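Long-range contacts in bifunctional endo-1,4-beta-xylanase A (Neocallimastix patriciarum, PDB 2VG9), which probably hydrolyses internal beta-1,4-xylosidic linkages of xylan, as an endo-1,4-beta-xylanase of glycoside hydrolase family 11 with a beta jelly roll fold: residues A[66-71]-A[186-191]; A[73-78]-A[192-197]; A[112-117]-A[172-177]; A[141-146]-A[155-160]. All blocks are in the same frame, centred on the assembly; numbering follows the deposited sequence.

Overall arrangement
The four contacts belong to one jelly-roll domain in which a six-stranded sheet packs against a larger curved one, with the helix 174-182 beside them. Interactions 1 and 2 share strand 190-200 and cross along the chain; interaction 3 is nested inside both, and interaction 4 inside interaction 3. Interactions 2 and 3 lie in the buried interior, their centres about 8 Å apart, linked by a hydrogen bond from Y77 to E116 and by the neighbouring strands 73-86 and 169-173. Interaction 1 lies about 15 Å from interaction 2 and touches interaction 4. Interaction 4, centred about 20 Å from interaction 2, joins interaction 3 through strands 110-115 and 153-163, tying its hairpin to the rest of the larger sheet.

Interaction 1 (A[66-71]-A[186-191]); sequences KATDYD and WGIGNL
A single backbone bridge pairs K66 with N190, their CA atoms 4.1 Å apart, and one hydrogen bond secures it: A67 N donates to G189 O at 3.0 Å, lying in the carbonyl plane with an N-H...O angle of 158°. The bridge belongs to the beta jelly roll of the family 11 xylanases, where the loop 66-71, just ahead of strand 73-86 of the six-stranded sheet, is pinned to the start of strand 190-200 of the larger sheet. The same G189 carbonyl also receives a CA-H...O contact from K66 CA. K66 CB is directed away from the other segment, but the extended chain, CG anti to the backbone N, runs across I188 at about a right angle, K66 CG lying 3.4 Å from I188 O. A67 CB, directed toward the other segment, is held from two directions: I188 CG2, itself anti to its backbone N, presses on it at 3.7 Å, and L191 CB comes up beside it. T68 skirts the same I188 methyl with its hydroxyl end. L191 CB touches both the A67 methyl and, roughly at right angles to it, Y70 CE2 at 3.9 Å, and its CD2 follows along the CE2 and CD2 side of that ring. F99 and F178 close over A67 and L191, placing these small apolar groups in buried surroundings. Outward, a water in the plane of the Y70 ring lies 2.7 Å from Y70 OH and 2.9 Å from L191 O, bridging the segments.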
loop_
_atom_site.group_PDB
_atom_site.type_symbol
_atom_site.label_atom_id
_atom_site.label_comp_id
_atom_site.label_asym_id
_atom_site.label_seq_id
_atom_site.Cartn_x
_atom_site.Cartn_y
_atom_site.Cartn_z
ATOM N N LYS A 66 -5.500 13.004 13.118
ATOM C CA LYS A 66 -4.240 13.239 12.417
ATOM C C LYS A 66 -3.397 11.974 12.574
ATOM O O LYS A 66 -3.258 11.454 13.674
ATOM C CB LYS A 66 -3.538 14.446 13.009
ATOM C CG LYS A 66 -2.355 14.994 12.204
ATOM C CD LYS A 66 -1.754 16.176 12.961
ATOM C CE LYS A 66 -0.981 17.055 12.046
ATOM N NZ LYS A 66 0.087 17.801 12.769
ATOM N N ALA A 67 -2.838 11.499 11.466
ATOM C CA ALA A 67 -2.091 10.236 11.463
ATOM C C ALA A 67 -0.987 10.211 12.499
ATOM O O ALA A 67 -0.680 9.149 13.073
ATOM C CB ALA A 67 -1.553 9.927 10.057
ATOM N N THR A 68 -0.392 11.379 12.776
ATOM C CA THR A 68 0.717 11.418 13.729
ATOM C C THR A 68 0.262 11.548 15.198
ATOM O O THR A 68 1.115 11.468 16.100
ATOM C CB THR A 68 1.701 12.568 13.417
ATOM O OG1 THR A 68 0.948 13.756 13.138
ATOM C CG2 THR A 68 2.581 12.226 12.196
ATOM N N ASP A 69 -1.040 11.775 15.434
ATOM C CA ASP A 69 -1.599 11.700 16.810
ATOM C C ASP A 69 -1.573 10.306 17.414
ATOM O O ASP A 69 -1.549 10.161 18.623
ATOM C CB ASP A 69 -3.048 12.152 16.853
ATOM C CG ASP A 69 -3.172 13.628 16.723
ATOM O OD1 ASP A 69 -2.086 14.252 16.529
ATOM O OD2 ASP A 69 -4.311 14.122 16.713
ATOM N N TYR A 70 -1.653 9.275 16.589
ATOM C CA TYR A 70 -1.523 7.912 17.135
ATOM C C TYR A 70 -0.097 7.736 17.677
ATOM O O TYR A 70 0.897 7.953 16.942
ATOM C CB TYR A 70 -1.836 6.896 16.051
ATOM C CG TYR A 70 -3.251 6.968 15.559
ATOM C CD1 TYR A 70 -4.260 6.199 16.163
ATOM C CD2 TYR A 70 -3.596 7.795 14.481
ATOM C CE1 TYR A 70 -5.588 6.252 15.696
ATOM C CE2 TYR A 70 -4.916 7.869 14.027
ATOM C CZ TYR A 70 -5.894 7.096 14.636
ATOM O OH TYR A 70 -7.170 7.175 14.175
ATOM N N ASP A 71 0.007 7.355 18.952
ATOM C CA ASP A 71 1.305 7.252 19.635
ATOM C C ASP A 71 2.211 6.223 18.994
ATOM O O ASP A 71 3.403 6.475 18.799
ATOM C CB ASP A 71 1.125 6.933 21.118
ATOM C CG ASP A 71 0.750 8.172 21.947
ATOM O OD1 ASP A 71 1.009 9.319 21.505
ATOM O OD2 ASP A 71 0.193 7.988 23.045
ATOM N N TRP A 186 5.891 18.127 5.506
ATOM C CA TRP A 186 4.761 17.726 4.688
ATOM C C TRP A 186 3.486 17.687 5.506
ATOM O O TRP A 186 3.500 17.256 6.658
ATOM C CB TRP A 186 4.991 16.364 4.017
ATOM C CG TRP A 186 6.319 16.254 3.289
ATOM C CD1 TRP A 186 7.102 17.276 2.843
ATOM C CD2 TRP A 186 6.959 15.047 2.880
ATOM N NE1 TRP A 186 8.209 16.775 2.205
ATOM C CE2 TRP A 186 8.154 15.404 2.231
ATOM C CE3 TRP A 186 6.644 13.692 3.023
ATOM C CZ2 TRP A 186 9.038 14.455 1.712
ATOM C CZ3 TRP A 186 7.527 12.743 2.513
ATOM C CH2 TRP A 186 8.719 13.126 1.887
ATOM N N GLY A 187 2.390 18.144 4.909
ATOM C CA GLY A 187 1.086 18.158 5.588
ATOM C C GLY A 187 0.517 16.752 5.810
ATOM O O GLY A 187 0.582 15.913 4.896
ATOM N N ILE A 188 -0.033 16.524 7.014
ATOM C CA ILE A 188 -0.521 15.215 7.476
ATOM C C ILE A 188 -1.982 15.288 7.905
ATOM O O ILE A 188 -2.293 15.911 8.924
ATOM C CB ILE A 188 0.293 14.692 8.710
ATOM C CG1 ILE A 188 1.821 14.743 8.460
ATOM C CG2 ILE A 188 -0.225 13.289 9.168
ATOM C CD1 ILE A 188 2.363 13.685 7.446
ATOM N N GLY A 189 -2.858 14.670 7.111
ATOM C CA GLY A 189 -4.297 14.635 7.387
ATOM C C GLY A 189 -4.702 13.482 8.293
ATOM O O GLY A 189 -3.876 12.935 9.014
ATOM N N ASN A 190 -5.976 13.120 8.259
ATOM C CA ASN A 190 -6.508 12.109 9.200
ATOM C C ASN A 190 -6.255 10.698 8.653
ATOM O O ASN A 190 -6.410 10.458 7.463
ATOM C CB ASN A 190 -8.005 12.309 9.414
ATOM C CG ASN A 190 -8.344 13.608 10.155
ATOM O OD1 ASN A 190 -7.601 14.065 11.027
ATOM N ND2 ASN A 190 -9.502 14.186 9.820
ATOM N N LEU A 191 -5.888 9.765 9.521
ATOM C CA LEU A 191 -5.527 8.433 9.040
ATOM C C LEU A 191 -6.739 7.620 8.532
ATOM O O LEU A 191 -7.637 7.283 9.291
ATOM C CB LEU A 191 -4.742 7.678 10.112
ATOM C CG LEU A 191 -4.182 6.305 9.707
ATOM C CD1 LEU A 191 -3.208 6.398 8.450
ATOM C CD2 LEU A 191 -3.483 5.748 10.950
HETATM O O HOH W 1 -8.035 8.399 11.894
#

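Interaction 2 (A[73-78]-A[192-197])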
loop_
_atom_site.group_PDB
_atom_site.type_symbol
_atom_site.label_atom_id
_atom_site.label_comp_id
_atom_site.label_asym_id
_atom_site.label_seq_id
_atom_site.Cartn_x
_atom_site.Cartn_y
_atom_site.Cartn_z
ATOM N N ILE A 73 2.011 2.955 15.882
ATOM C CA ILE A 73 1.300 2.097 14.922
ATOM C C ILE A 73 2.328 1.067 14.467
ATOM O O ILE A 73 3.377 1.426 13.940
ATOM C CB ILE A 73 0.693 2.874 13.716
ATOM C CG1 ILE A 73 -0.255 4.000 14.173
ATOM C CG2 ILE A 73 -0.028 1.869 12.709
ATOM C CD1 ILE A 73 -0.723 4.934 12.986
ATOM N N GLY A 74 2.044 -0.206 14.736
ATOM C CA GLY A 74 2.931 -1.294 14.309
ATOM C C GLY A 74 2.313 -2.132 13.195
ATOM O O GLY A 74 1.077 -2.315 13.147
ATOM N N LEU A 75 3.157 -2.631 12.293
ATOM C CA LEU A 75 2.718 -3.620 11.297
ATOM C C LEU A 75 3.784 -4.701 11.222
ATOM O O LEU A 75 4.961 -4.398 10.989
ATOM C CB LEU A 75 2.440 -2.994 9.904
ATOM C CG LEU A 75 1.892 -3.913 8.759
ATOM C CD1 LEU A 75 1.036 -3.130 7.765
ATOM C CD2 LEU A 75 3.019 -4.603 7.974
ATOM N N ASP A 76 3.358 -5.954 11.408
ATOM C CA ASP A 76 4.255 -7.095 11.339
ATOM C C ASP A 76 3.721 -7.963 10.235
ATOM O O ASP A 76 2.518 -8.162 10.155
ATOM C CB ASP A 76 4.244 -7.872 12.653
ATOM C CG ASP A 76 4.782 -7.074 13.805
ATOM O OD1 ASP A 76 5.908 -6.614 13.718
ATOM O OD2 ASP A 76 4.073 -6.899 14.818
ATOM N N TYR A 77 4.596 -8.458 9.376
ATOM C CA TYR A 77 4.174 -9.237 8.220
ATOM C C TYR A 77 5.214 -10.322 7.896
ATOM O O TYR A 77 6.401 -10.198 8.229
ATOM C CB TYR A 77 3.905 -8.305 7.004
ATOM C CG TYR A 77 5.175 -7.768 6.346
ATOM C CD1 TYR A 77 5.616 -8.278 5.111
ATOM C CD2 TYR A 77 5.929 -6.768 6.965
ATOM C CE1 TYR A 77 6.829 -7.793 4.504
ATOM C CE2 TYR A 77 7.126 -6.274 6.388
ATOM C CZ TYR A 77 7.564 -6.801 5.165
ATOM O OH TYR A 77 8.706 -6.309 4.645
ATOM N N ALA A 78 4.755 -11.412 7.289
ATOM C CA ALA A 78 5.655 -12.386 6.634
ATOM C C ALA A 78 4.948 -12.874 5.367
ATOM O O ALA A 78 3.764 -13.245 5.424
ATOM C CB ALA A 78 5.994 -13.574 7.566
ATOM N N TYR A 192 -6.747 7.306 7.242
ATOM C CA TYR A 192 -7.789 6.512 6.638
ATOM C C TYR A 192 -7.652 5.013 6.949
ATOM O O TYR A 192 -8.608 4.390 7.374
ATOM C CB TYR A 192 -7.779 6.771 5.122
ATOM C CG TYR A 192 -8.775 5.975 4.302
ATOM C CD1 TYR A 192 -10.145 6.226 4.420
ATOM C CD2 TYR A 192 -8.357 4.999 3.389
ATOM C CE1 TYR A 192 -11.088 5.527 3.673
ATOM C CE2 TYR A 192 -9.308 4.278 2.611
ATOM C CZ TYR A 192 -10.675 4.561 2.768
ATOM O OH TYR A 192 -11.668 3.899 2.057
ATOM N N GLU A 193 -6.475 4.435 6.687
ATOM C CA GLU A 193 -6.210 2.995 6.877
ATOM C C GLU A 193 -4.708 2.744 6.851
ATOM O O GLU A 193 -3.923 3.613 6.442
ATOM C CB GLU A 193 -6.801 2.184 5.725
ATOM C CG GLU A 193 -5.986 2.405 4.423
ATOM C CD GLU A 193 -6.604 1.757 3.201
ATOM O OE1 GLU A 193 -7.203 0.670 3.328
ATOM O OE2 GLU A 193 -6.495 2.346 2.112
ATOM N N VAL A 194 -4.321 1.543 7.288
ATOM C CA VAL A 194 -2.952 1.062 7.202
ATOM C C VAL A 194 -3.091 -0.358 6.685
ATOM O O VAL A 194 -3.688 -1.240 7.341
ATOM C CB VAL A 194 -2.191 1.083 8.564
ATOM C CG1 VAL A 194 -0.783 0.470 8.426
ATOM C CG2 VAL A 194 -2.069 2.531 9.132
ATOM N N ALA A 195 -2.557 -0.572 5.487
ATOM C CA ALA A 195 -2.763 -1.825 4.805
ATOM C C ALA A 195 -1.462 -2.361 4.289
ATOM O O ALA A 195 -0.524 -1.603 4.089
ATOM C CB ALA A 195 -3.777 -1.637 3.624
ATOM N N LEU A 196 -1.406 -3.676 4.084
ATOM C CA LEU A 196 -0.350 -4.285 3.284
ATOM C C LEU A 196 -0.878 -4.600 1.875
ATOM O O LEU A 196 -1.929 -5.206 1.720
ATOM C CB LEU A 196 0.204 -5.524 3.957
ATOM C CG LEU A 196 1.473 -6.004 3.266
ATOM C CD1 LEU A 196 2.658 -5.091 3.677
ATOM C CD2 LEU A 196 1.679 -7.507 3.609
ATOM N N ASN A 197 -0.117 -4.195 0.864
ATOM C CA ASN A 197 -0.606 -4.086 -0.508
ATOM C C ASN A 197 0.365 -4.746 -1.496
ATOM O O ASN A 197 1.550 -4.493 -1.440
ATOM C CB ASN A 197 -0.760 -2.574 -0.820
ATOM C CG ASN A 197 -1.093 -2.281 -2.292
ATOM O OD1 ASN A 197 -2.099 -2.714 -2.802
ATOM N ND2 ASN A 197 -0.252 -1.482 -2.948
#
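Strands 73-78 and 193-197 face each other across the interior of the jelly-roll sandwich, one from the six-stranded sheet and the other from the larger curved sheet. Their axes approach to 9.1 Å and run within 17° of parallel, a spacing bridged by side chains. Every second residue points inward, I73, L75 and Y77 from one side and V194 and L196 from the other, and the two rows interdigitate. V194 is the first bump: its two methyl groups straddle the gap between I73 and L75, with V194 CG2 4.2 Å from I73 CG2 and V194 CG1 4.1 Å from L75 CD1. L75 answers by filling the hollow between V194 and L196. Its CG is anti to the backbone N, chi1 -177°, which carries the branch toward the opposite strand; L75 CD1 slides past the valine while L75 CD2 lies 4.3 Å from L196 CD1. L196, also anti at chi1, then fits between L75 and Y77, setting its CD2 4.1 Å from Y77 CB and oblique to the tyrosine ring. That ring is swung into the crowded position over its own backbone, and its hydroxyl is hydrogen-bonded to E116. V174 of helix 174-182 covers I73, L75 and V194, and V95 and F61 abut the valine, while L212 lies on L196. The closest contacts across the gap are between aliphatic carbons at ordinary van der Waals separations, so the cohesion of the two sheets here rests on dispersion and the exclusion of water, with the polar end of Y77 satisfied elsewhere.

Interaction 3 (A[112-117]-A[172-177])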
loop_
_atom_site.group_PDB
_atom_site.type_symbol
_atom_site.label_atom_id
_atom_site.label_comp_id
_atom_site.label_asym_id
_atom_site.label_seq_id
_atom_site.Cartn_x
_atom_site.Cartn_y
_atom_site.Cartn_z
ATOM N N TYR A 112 -0.130 7.092 0.572
ATOM C CA TYR A 112 1.231 6.835 1.058
ATOM C C TYR A 112 1.623 5.353 0.836
ATOM O O TYR A 112 0.753 4.460 0.772
ATOM C CB TYR A 112 1.374 7.260 2.536
ATOM C CG TYR A 112 0.658 6.347 3.528
ATOM C CD1 TYR A 112 1.229 5.108 3.892
ATOM C CD2 TYR A 112 -0.579 6.707 4.098
ATOM C CE1 TYR A 112 0.605 4.241 4.790
ATOM C CE2 TYR A 112 -1.236 5.837 5.064
ATOM C CZ TYR A 112 -0.617 4.602 5.379
ATOM O OH TYR A 112 -1.156 3.706 6.272
ATOM N N TYR A 113 2.924 5.129 0.663
ATOM C CA TYR A 113 3.505 3.827 0.368
ATOM C C TYR A 113 4.752 3.652 1.224
ATOM O O TYR A 113 5.651 4.512 1.242
ATOM C CB TYR A 113 3.946 3.738 -1.091
ATOM C CG TYR A 113 2.857 3.922 -2.089
ATOM C CD1 TYR A 113 2.245 2.831 -2.706
ATOM C CD2 TYR A 113 2.461 5.204 -2.459
ATOM C CE1 TYR A 113 1.220 3.026 -3.639
ATOM C CE2 TYR A 113 1.460 5.407 -3.362
ATOM C CZ TYR A 113 0.848 4.329 -3.953
ATOM O OH TYR A 113 -0.140 4.605 -4.869
ATOM N N ILE A 114 4.824 2.538 1.932
ATOM C CA ILE A 114 6.080 2.179 2.559
ATOM C C ILE A 114 6.502 0.896 1.860
ATOM O O ILE A 114 5.969 -0.188 2.147
ATOM C CB ILE A 114 5.950 1.976 4.091
ATOM C CG1 ILE A 114 5.480 3.285 4.764
ATOM C CG2 ILE A 114 7.286 1.535 4.698
ATOM C CD1 ILE A 114 4.941 3.051 6.160
ATOM N N ILE A 115 7.431 1.034 0.907
ATOM C CA ILE A 115 7.689 -0.069 -0.021
ATOM C C ILE A 115 8.822 -0.930 0.483
ATOM O O ILE A 115 9.967 -0.482 0.564
ATOM C CB ILE A 115 7.963 0.428 -1.464
ATOM C CG1 ILE A 115 6.856 1.394 -1.915
ATOM C CG2 ILE A 115 8.150 -0.750 -2.422
ATOM C CD1 ILE A 115 7.024 1.954 -3.342
ATOM N N GLU A 116 8.469 -2.180 0.791
ATOM C CA GLU A 116 9.373 -3.180 1.357
ATOM C C GLU A 116 10.114 -4.002 0.310
ATOM O O GLU A 116 11.251 -4.430 0.531
ATOM C CB GLU A 116 8.566 -4.116 2.269
ATOM C CG GLU A 116 7.977 -3.386 3.446
ATOM C CD GLU A 116 9.066 -3.039 4.488
ATOM O OE1 GLU A 116 9.471 -3.946 5.264
ATOM O OE2 GLU A 116 9.519 -1.871 4.511
ATOM N N ASP A 117 9.468 -4.215 -0.825
ATOM C CA ASP A 117 10.021 -5.020 -1.903
ATOM C C ASP A 117 9.286 -4.594 -3.176
ATOM O O ASP A 117 8.153 -4.041 -3.117
ATOM C CB ASP A 117 9.825 -6.526 -1.618
ATOM C CG ASP A 117 10.792 -7.434 -2.413
ATOM O OD1 ASP A 117 11.566 -6.964 -3.253
ATOM O OD2 ASP A 117 10.761 -8.655 -2.202
ATOM N N ILE A 172 7.434 -3.257 10.939
ATOM C CA ILE A 172 7.455 -1.856 10.512
ATOM C C ILE A 172 6.775 -0.987 11.576
ATOM O O ILE A 172 5.605 -1.199 11.932
ATOM C CB ILE A 172 6.740 -1.651 9.144
ATOM C CG1 ILE A 172 7.394 -2.545 8.047
ATOM C CG2 ILE A 172 6.632 -0.114 8.768
ATOM C CD1 ILE A 172 6.590 -2.654 6.781
ATOM N N THR A 173 7.530 -0.015 12.078
ATOM C CA THR A 173 6.971 1.039 12.907
ATOM C C THR A 173 6.393 2.117 11.997
ATOM O O THR A 173 7.026 3.154 11.720
ATOM C CB THR A 173 7.999 1.614 13.902
ATOM O OG1 THR A 173 8.752 0.532 14.476
ATOM C CG2 THR A 173 7.287 2.467 14.998
ATOM N N VAL A 174 5.169 1.851 11.546
ATOM C CA VAL A 174 4.451 2.710 10.621
ATOM C C VAL A 174 4.423 4.168 11.151
ATOM O O VAL A 174 4.639 5.120 10.387
ATOM C CB VAL A 174 3.009 2.164 10.388
ATOM C CG1 VAL A 174 2.173 3.136 9.573
ATOM C CG2 VAL A 174 3.061 0.762 9.675
ATOM N N SER A 175 4.214 4.342 12.459
ATOM C CA SER A 175 4.173 5.692 13.044
ATOM C C SER A 175 5.502 6.460 12.910
ATOM O O SER A 175 5.493 7.688 12.907
ATOM C CB SER A 175 3.737 5.620 14.532
ATOM O OG SER A 175 4.402 4.567 15.234
ATOM N N ASP A 176 6.635 5.748 12.814
ATOM C CA ASP A 176 7.969 6.367 12.625
ATOM C C ASP A 176 8.143 6.944 11.189
ATOM O O ASP A 176 8.761 7.985 11.011
ATOM C CB ASP A 176 9.097 5.362 12.921
ATOM C CG ASP A 176 9.443 5.266 14.391
ATOM O OD1 ASP A 176 8.750 5.916 15.217
ATOM O OD2 ASP A 176 10.410 4.518 14.707
ATOM N N HIS A 177 7.586 6.259 10.183
ATOM C CA HIS A 177 7.507 6.766 8.815
ATOM C C HIS A 177 6.663 8.021 8.790
ATOM O O HIS A 177 7.079 9.019 8.208
ATOM C CB HIS A 177 6.951 5.707 7.859
ATOM C CG HIS A 177 7.916 4.586 7.598
ATOM N ND1 HIS A 177 8.001 3.466 8.406
ATOM C CD2 HIS A 177 8.874 4.440 6.658
ATOM C CE1 HIS A 177 8.953 2.666 7.952
ATOM N NE2 HIS A 177 9.501 3.240 6.902
#
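I114 projects from strand 112-115 onto the ring of H177, near the start of helix 174-182, the helix that accompanies the two sheets of the family 11 jelly roll. Its chi1 of -61° puts CG1 anti to the carbonyl carbon and CG2 anti to the backbone N, so that both branches lie along one ring face. I114 CG2 makes a CH-pi contact 3.8 Å from the H177 ring centroid, displaced toward the rim and nearest NE2, while I114 CD1 settles 3.6 Å from H177 CG. A weak hydrogen bond from H177 ND1 to T173 O, 3.5 Å long, steadies the imidazole, and Y137 meets it edge-to-face. On the same side of the ring, I114 CD1 also touches I172 CG2 and V174 CG1, each at 4.4 Å. T173, at the centre of an inverse gamma turn, swings the chain from strand into helix. E116 comes from a classic beta bulge formed with D117 against strand 89-100. Its chain bends sharply, chi2 -74°, which brings the carboxylate tip to tip against I172, with E116 CD 3.4 Å from I172 CD1. Buried there, E116 OE1 takes a salt bridge from R167 and a hydrogen bond with Y77 OH, and E116 OE2 is bonded to Y137 OH. An alanine in place of E116 would remove the carboxylate bound by R167, Y77 and Y137 and the tip at I172, and would probably leave those polar groups poorly satisfied and I172 loosely packed. With E116 OE2 5.6 Å from H177 NE2, the carboxylate might raise the basicity of the imidazole, although R167 would offset part of that charge.

Interaction 4 (A[141-146]-A[155-160]); sequences QMDHTG and TFKQYF
K157 NZ is gripped from two sides by the opposite strand: it forms a salt bridge with D143 OD1 at 2.7 Å, on the syn lone pair of the carboxylate, and donates to a lone pair of Q141 OE1 at 3.1 Å, in the plane of that amide. An alanine in place of K157 would remove both bonds and would probably leave D143 and Q141 less firmly oriented. Farther along the same face, T145 OG1 and T155 OG1 share a hydrogen bond of 2.7 Å. The backbones are joined by reciprocal bonds in the pairs M142-Q158 and H144-F156, the straightest from Q158 N to M142 O with an N-H...O angle of 173°. These antiparallel strands probably correspond to the base of the hairpin that in family 11 xylanases carries the thumb, the loop overhanging the substrate cleft. On the face bearing M142, H144, F156 and Q158, a water donates to D143 O and to Q158 OE1, while Q158 NE2 is bonded to E111. The Q158 amide lies over one face of the H144 ring, the planes 19° apart, and Q158 OE1 is 3.5 Å from H144 CB. F156 stands beside that ring with CZ at its edge. M142 SD makes an oblique Met-aromatic contact with F160, 5.0 Å from the ring centroid, and on the other face Q141 CB packs 3.6 Å from Y159 CD1.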
loop_
_atom_site.group_PDB
_atom_site.type_symbol
_atom_site.label_atom_id
_atom_site.label_comp_id
_atom_site.label_asym_id
_atom_site.label_seq_id
_atom_site.Cartn_x
_atom_site.Cartn_y
_atom_site.Cartn_z
ATOM N N GLN A 141 8.247 12.876 -1.778
ATOM C CA GLN A 141 6.845 13.058 -2.117
ATOM C C GLN A 141 6.731 13.484 -3.568
ATOM O O GLN A 141 7.710 13.935 -4.164
ATOM C CB GLN A 141 6.126 14.030 -1.155
ATOM C CG GLN A 141 6.800 15.399 -0.962
ATOM C CD GLN A 141 6.372 16.402 -2.002
ATOM O OE1 GLN A 141 5.229 16.404 -2.423
ATOM N NE2 GLN A 141 7.299 17.267 -2.429
ATOM N N MET A 142 5.555 13.283 -4.152
ATOM C CA MET A 142 5.317 13.693 -5.546
ATOM C C MET A 142 3.843 13.923 -5.818
ATOM O O MET A 142 3.001 13.398 -5.111
ATOM C CB MET A 142 5.946 12.712 -6.553
ATOM C CG MET A 142 5.295 11.346 -6.761
ATOM S SD MET A 142 6.484 10.197 -7.570
ATOM C CE MET A 142 7.066 11.210 -8.928
ATOM N N ASP A 143 3.555 14.768 -6.801
ATOM C CA ASP A 143 2.198 14.972 -7.272
ATOM C C ASP A 143 1.733 13.738 -8.047
ATOM O O ASP A 143 2.538 12.990 -8.641
ATOM C CB ASP A 143 2.099 16.218 -8.179
ATOM C CG ASP A 143 2.318 17.536 -7.436
ATOM O OD1 ASP A 143 2.263 17.587 -6.190
ATOM O OD2 ASP A 143 2.528 18.568 -8.115
ATOM N N HIS A 144 0.431 13.507 -8.006
ATOM C CA HIS A 144 -0.215 12.519 -8.861
ATOM C C HIS A 144 -1.594 13.049 -9.205
ATOM O O HIS A 144 -2.184 13.780 -8.411
ATOM C CB HIS A 144 -0.313 11.160 -8.176
ATOM C CG HIS A 144 -0.719 10.049 -9.096
ATOM N ND1 HIS A 144 -1.990 9.510 -9.100
ATOM C CD2 HIS A 144 -0.027 9.388 -10.054
ATOM C CE1 HIS A 144 -2.064 8.562 -10.017
ATOM N NE2 HIS A 144 -0.892 8.480 -10.622
ATOM N N THR A 145 -2.080 12.708 -10.395
ATOM C CA THR A 145 -3.433 13.072 -10.836
ATOM C C THR A 145 -4.177 11.792 -11.227
ATOM O O THR A 145 -3.695 10.976 -12.028
ATOM C CB THR A 145 -3.419 14.153 -11.971
ATOM O OG1 THR A 145 -2.521 15.226 -11.614
ATOM C CG2 THR A 145 -4.825 14.736 -12.182
ATOM N N GLY A 146 -5.318 11.584 -10.596
ATOM C CA GLY A 146 -6.040 10.357 -10.776
ATOM C C GLY A 146 -7.178 10.199 -9.801
ATOM O O GLY A 146 -7.421 11.075 -8.971
ATOM N N THR A 155 -5.741 16.171 -8.440
ATOM C CA THR A 155 -4.315 16.242 -8.233
ATOM C C THR A 155 -4.105 16.177 -6.722
ATOM O O THR A 155 -4.677 16.982 -5.986
ATOM C CB THR A 155 -3.705 17.494 -8.912
ATOM O OG1 THR A 155 -3.657 17.269 -10.335
ATOM C CG2 THR A 155 -2.272 17.755 -8.419
ATOM N N PHE A 156 -3.340 15.174 -6.268
ATOM C CA PHE A 156 -3.083 14.962 -4.842
ATOM C C PHE A 156 -1.602 14.630 -4.622
ATOM O O PHE A 156 -0.801 14.629 -5.564
ATOM C CB PHE A 156 -4.031 13.876 -4.251
ATOM C CG PHE A 156 -3.921 12.517 -4.916
ATOM C CD1 PHE A 156 -3.131 11.499 -4.348
ATOM C CD2 PHE A 156 -4.612 12.243 -6.101
ATOM C CE1 PHE A 156 -3.017 10.261 -4.966
ATOM C CE2 PHE A 156 -4.510 11.005 -6.735
ATOM C CZ PHE A 156 -3.709 10.005 -6.167
ATOM N N LYS A 157 -1.236 14.368 -3.377
ATOM C CA LYS A 157 0.151 14.014 -3.049
ATOM C C LYS A 157 0.300 12.523 -2.755
ATOM O O LYS A 157 -0.596 11.893 -2.164
ATOM C CB LYS A 157 0.626 14.797 -1.822
ATOM C CG LYS A 157 0.700 16.315 -2.044
ATOM C CD LYS A 157 1.869 16.656 -2.923
ATOM C CE LYS A 157 2.138 18.142 -2.935
ATOM N NZ LYS A 157 3.314 18.394 -3.790
ATOM N N GLN A 158 1.445 11.975 -3.150
ATOM C CA GLN A 158 1.861 10.652 -2.691
ATOM C C GLN A 158 3.089 10.807 -1.804
ATOM O O GLN A 158 4.003 11.570 -2.132
ATOM C CB GLN A 158 2.138 9.748 -3.889
ATOM C CG GLN A 158 0.876 9.443 -4.715
ATOM C CD GLN A 158 1.181 8.740 -6.019
ATOM O OE1 GLN A 158 2.143 9.072 -6.705
ATOM N NE2 GLN A 158 0.357 7.775 -6.371
ATOM N N TYR A 159 3.109 10.130 -0.660
ATOM C CA TYR A 159 4.317 10.081 0.174
ATOM C C TYR A 159 4.885 8.675 0.079
ATOM O O TYR A 159 4.144 7.701 0.083
ATOM C CB TYR A 159 4.053 10.440 1.651
ATOM C CG TYR A 159 3.531 11.822 1.920
ATOM C CD1 TYR A 159 3.500 12.802 0.909
ATOM C CD2 TYR A 159 3.114 12.176 3.200
ATOM C CE1 TYR A 159 3.008 14.094 1.158
ATOM C CE2 TYR A 159 2.623 13.463 3.466
ATOM C CZ TYR A 159 2.575 14.414 2.438
ATOM O OH TYR A 159 2.087 15.673 2.723
ATOM N N PHE A 160 6.207 8.604 0.029
ATOM C CA PHE A 160 6.971 7.356 -0.133
ATOM C C PHE A 160 8.076 7.242 0.859
ATOM O O PHE A 160 8.772 8.222 1.109
ATOM C CB PHE A 160 7.658 7.306 -1.528
ATOM C CG PHE A 160 6.678 7.180 -2.679
ATOM C CD1 PHE A 160 6.284 5.910 -3.124
ATOM C CD2 PHE A 160 6.142 8.341 -3.308
ATOM C CE1 PHE A 160 5.350 5.769 -4.186
ATOM C CE2 PHE A 160 5.240 8.216 -4.374
ATOM C CZ PHE A 160 4.833 6.930 -4.808
HETATM O O HOH W 2 2.757 10.437 -9.553
#